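Local coordinates for DNA polymerase II large subunit (PDB 7OEC), which carries within its sequence a mini-intein, a Hint-fold domain that probably excises itself by protein splicing and joins the flanking polymerase segments, at residues Val52-Val63 / Leu151-Ile160. The protein carries 2 engineered substitutions. Sequence-based numbering, arbitrary orientation.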
# COMPACT_ATOMS: atom_id res chain seq x y z
N VAL A 52 9.59 -1.20 -6.93
CA VAL A 52 8.22 -0.85 -6.59
C VAL A 52 7.91 0.52 -7.16
O VAL A 52 8.77 1.41 -7.20
CB VAL A 52 8.01 -0.96 -5.07
CG1 VAL A 52 8.80 0.09 -4.28
CG2 VAL A 52 6.54 -0.83 -4.75
N TYR A 53 6.69 0.68 -7.66
CA TYR A 53 6.27 2.01 -8.07
C TYR A 53 5.79 2.82 -6.86
O TYR A 53 5.01 2.37 -6.03
CB TYR A 53 5.15 1.90 -9.07
CG TYR A 53 5.58 1.52 -10.48
CD1 TYR A 53 5.89 2.48 -11.41
CD2 TYR A 53 5.60 0.21 -10.88
CE1 TYR A 53 6.22 2.15 -12.67
CE2 TYR A 53 5.94 -0.14 -12.17
CZ TYR A 53 6.25 0.84 -13.06
OH TYR A 53 6.59 0.60 -14.37
N SER A 54 6.29 4.02 -6.77
CA SER A 54 5.96 4.92 -5.68
C SER A 54 5.45 6.22 -6.27
O SER A 54 5.53 6.47 -7.46
CB SER A 54 7.17 5.24 -4.78
OG SER A 54 7.64 4.11 -4.10
N PHE A 55 4.92 7.05 -5.41
CA PHE A 55 4.49 8.38 -5.79
C PHE A 55 5.35 9.36 -5.01
O PHE A 55 5.45 9.26 -3.78
CB PHE A 55 3.00 8.59 -5.48
CG PHE A 55 2.41 9.77 -6.19
CD1 PHE A 55 2.23 10.98 -5.54
CD2 PHE A 55 2.10 9.68 -7.54
CE1 PHE A 55 1.71 12.06 -6.23
CE2 PHE A 55 1.59 10.76 -8.23
CZ PHE A 55 1.38 11.94 -7.57
N ASN A 56 5.99 10.28 -5.74
CA ASN A 56 6.83 11.31 -5.16
C ASN A 56 5.97 12.55 -4.98
O ASN A 56 5.66 13.25 -5.97
CB ASN A 56 8.01 11.63 -6.05
CG ASN A 56 8.81 12.73 -5.49
OD1 ASN A 56 8.55 13.18 -4.37
ND2 ASN A 56 9.82 13.16 -6.21
N PRO A 57 5.55 12.83 -3.74
CA PRO A 57 4.66 13.98 -3.53
C PRO A 57 5.35 15.30 -3.75
O PRO A 57 4.67 16.30 -3.96
CB PRO A 57 4.23 13.82 -2.07
CG PRO A 57 5.43 13.12 -1.39
CD PRO A 57 5.93 12.16 -2.46
N GLU A 58 6.68 15.36 -3.73
CA GLU A 58 7.31 16.66 -3.91
C GLU A 58 7.23 17.13 -5.36
O GLU A 58 7.39 18.32 -5.63
CB GLU A 58 8.78 16.61 -3.48
CG GLU A 58 8.98 16.45 -1.98
CD GLU A 58 10.44 16.30 -1.51
OE1 GLU A 58 11.37 16.53 -2.31
OE2 GLU A 58 10.68 16.00 -0.31
N GLU A 59 7.01 16.18 -6.29
CA GLU A 59 6.96 16.46 -7.72
C GLU A 59 5.68 15.96 -8.35
O GLU A 59 5.45 16.22 -9.53
CB GLU A 59 8.20 15.89 -8.47
CG GLU A 59 9.42 16.65 -8.04
CD GLU A 59 10.73 16.34 -8.78
OE1 GLU A 59 10.83 15.31 -9.49
OE2 GLU A 59 11.69 17.15 -8.59
N GLY A 60 4.81 15.30 -7.60
CA GLY A 60 3.56 14.83 -8.17
C GLY A 60 3.78 13.78 -9.23
O GLY A 60 3.02 13.71 -10.21
N LYS A 61 4.82 12.96 -9.09
CA LYS A 61 5.22 12.06 -10.18
C LYS A 61 5.30 10.62 -9.67
O LYS A 61 5.73 10.38 -8.55
CB LYS A 61 6.63 12.40 -10.73
CG LYS A 61 6.71 13.56 -11.66
CD LYS A 61 8.04 13.54 -12.42
CE LYS A 61 9.20 13.07 -11.52
NZ LYS A 61 10.54 13.38 -12.04
N VAL A 62 4.94 9.66 -10.51
CA VAL A 62 5.24 8.26 -10.26
C VAL A 62 6.73 7.99 -10.51
O VAL A 62 7.32 8.43 -11.51
CB VAL A 62 4.35 7.41 -11.18
CG1 VAL A 62 4.68 5.92 -11.08
CG2 VAL A 62 2.91 7.62 -10.81
N VAL A 63 7.34 7.25 -9.61
CA VAL A 63 8.77 6.98 -9.69
C VAL A 63 8.93 5.51 -9.34
O VAL A 63 8.06 4.92 -8.72
CB VAL A 63 9.54 7.84 -8.67
CG1 VAL A 63 11.07 7.59 -8.72
CG2 VAL A 63 9.28 9.30 -8.95
N LEU A 151 6.09 -3.72 3.56
CA LEU A 151 7.35 -3.59 2.84
C LEU A 151 7.94 -2.24 3.17
O LEU A 151 7.24 -1.33 3.61
CB LEU A 151 7.21 -3.67 1.32
CG LEU A 151 6.50 -2.55 0.61
CD1 LEU A 151 6.75 -2.62 -0.85
CD2 LEU A 151 5.03 -2.49 0.92
N ASN A 152 9.23 -2.12 2.95
CA ASN A 152 9.90 -0.84 3.04
C ASN A 152 10.46 -0.51 1.67
O ASN A 152 11.27 -1.26 1.12
CB ASN A 152 11.05 -0.80 4.04
CG ASN A 152 11.70 0.63 4.14
OD1 ASN A 152 11.02 1.67 4.10
ND2 ASN A 152 13.01 0.66 4.30
N ALA A 153 9.98 0.60 1.12
CA ALA A 153 10.40 1.13 -0.17
C ALA A 153 11.40 2.23 0.09
O ALA A 153 11.13 3.15 0.86
CB ALA A 153 9.22 1.76 -0.89
N LYS A 154 12.50 2.20 -0.63
CA LYS A 154 13.58 3.15 -0.40
C LYS A 154 13.11 4.57 -0.73
O LYS A 154 12.52 4.81 -1.77
CB LYS A 154 14.76 2.76 -1.30
CG LYS A 154 16.03 3.59 -1.09
CD LYS A 154 17.18 2.69 -0.62
CE LYS A 154 18.50 3.42 -0.53
NZ LYS A 154 19.63 2.41 -0.58
N LYS A 155 13.36 5.50 0.18
CA LYS A 155 13.16 6.94 -0.05
C LYS A 155 11.73 7.48 0.07
O LYS A 155 11.43 8.28 0.96
CB LYS A 155 13.83 7.41 -1.37
CG LYS A 155 13.85 8.91 -1.54
CD LYS A 155 14.73 9.33 -2.72
CE LYS A 155 14.53 10.79 -3.02
N TYR A 156 10.82 7.08 -0.80
CA TYR A 156 9.51 7.74 -0.90
C TYR A 156 8.44 7.20 0.06
O TYR A 156 7.54 7.94 0.52
CB TYR A 156 9.02 7.58 -2.34
CG TYR A 156 9.97 8.16 -3.34
CD1 TYR A 156 10.15 9.53 -3.44
CD2 TYR A 156 10.75 7.35 -4.11
CE1 TYR A 156 11.05 10.04 -4.31
CE2 TYR A 156 11.66 7.86 -4.94
CZ TYR A 156 11.79 9.21 -5.07
OH TYR A 156 12.70 9.70 -5.97
N HIS A 157 8.52 5.93 0.36
CA HIS A 157 7.63 5.29 1.33
C HIS A 157 6.16 5.40 0.97
O HIS A 157 5.30 5.36 1.85
CB HIS A 157 7.86 5.75 2.77
CG HIS A 157 9.29 5.72 3.21
ND1 HIS A 157 10.18 4.71 2.89
CD2 HIS A 157 10.00 6.64 3.90
CE1 HIS A 157 11.36 4.99 3.40
NE2 HIS A 157 11.29 6.18 3.98
N THR A 158 5.86 5.46 -0.32
CA THR A 158 4.50 5.36 -0.84
C THR A 158 4.46 4.23 -1.85
O THR A 158 5.49 3.81 -2.38
CB THR A 158 4.10 6.66 -1.50
OG1 THR A 158 5.05 6.95 -2.50
CG2 THR A 158 4.13 7.80 -0.52
N VAL A 159 3.25 3.72 -2.07
CA VAL A 159 3.01 2.57 -2.92
C VAL A 159 1.69 2.81 -3.63
O VAL A 159 0.90 3.69 -3.26
CB VAL A 159 2.98 1.24 -2.13
CG1 VAL A 159 4.34 0.91 -1.52
CG2 VAL A 159 1.96 1.29 -1.01
N ILE A 160 1.47 2.02 -4.67
CA ILE A 160 0.27 2.10 -5.51
C ILE A 160 -0.41 0.75 -5.44
O ILE A 160 0.14 -0.26 -5.91
CB ILE A 160 0.62 2.53 -6.94
CG1 ILE A 160 1.31 3.92 -6.85
CG2 ILE A 160 -0.63 2.58 -7.78
CD1 ILE A 160 1.82 4.42 -8.11
O HOH W 1 3.48 0.29 -5.67
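In the all-beta fold of this intein splicing domain, the hairpin 52-63 is crossed by the chain 151-160 as it leaves one strand, turns at Tyr-156 and enters the next. Strands 52-56 and 158-160 cross at 118°, too steeply for regular sheet pairing, and two small hydroxyls join them instead. In one of its two conformers Ser-54 donates from OG to Thr-158 O (2.8 Å), tilted out of the carbonyl plane. In return Thr-158 OG1 donates to Phe-55 O at 2.7 Å; its chi1 of 56° sets the hydroxyl between its own backbone N and carbonyl carbon, facing the hairpin. A further bridge is water 1, which accepts from Ile-160 N (2.8 Å) and probably donates to Tyr-53 O, linking two backbone groups that do not bond directly. Tyr-156 lays its ring across the hairpin: CE1 meets Asn-56 CG at 3.7 Å, amide and ring planes 42° apart, while Val-63 CG1 packs 3.8 Å from CE2. Asn-56 suits its place twice over, since OD1 accepts from Glu-58 N (2.9 Å) in an Asx turn that shapes the bend, next to the G1 bulge at Gly-60 and Lys-61. With an alanine in place of Asn-56, Glu-58 N is likely to lose this acceptor and Tyr-156 CE1 its amide neighbour. Apolar groups finish the seam, Val-52 CG1 against Ala-153 CB (3.8 Å) and Ile-160 CD1 touching both Tyr-53 CB and Val-62 CG2. Beyond it, Ile-11 of strand 10-15 packs on Val-52, Leu-151 and Val-159, while Phe-55 reaches Val-166 of strand 165-168 and Ile-123 of strand 119-123.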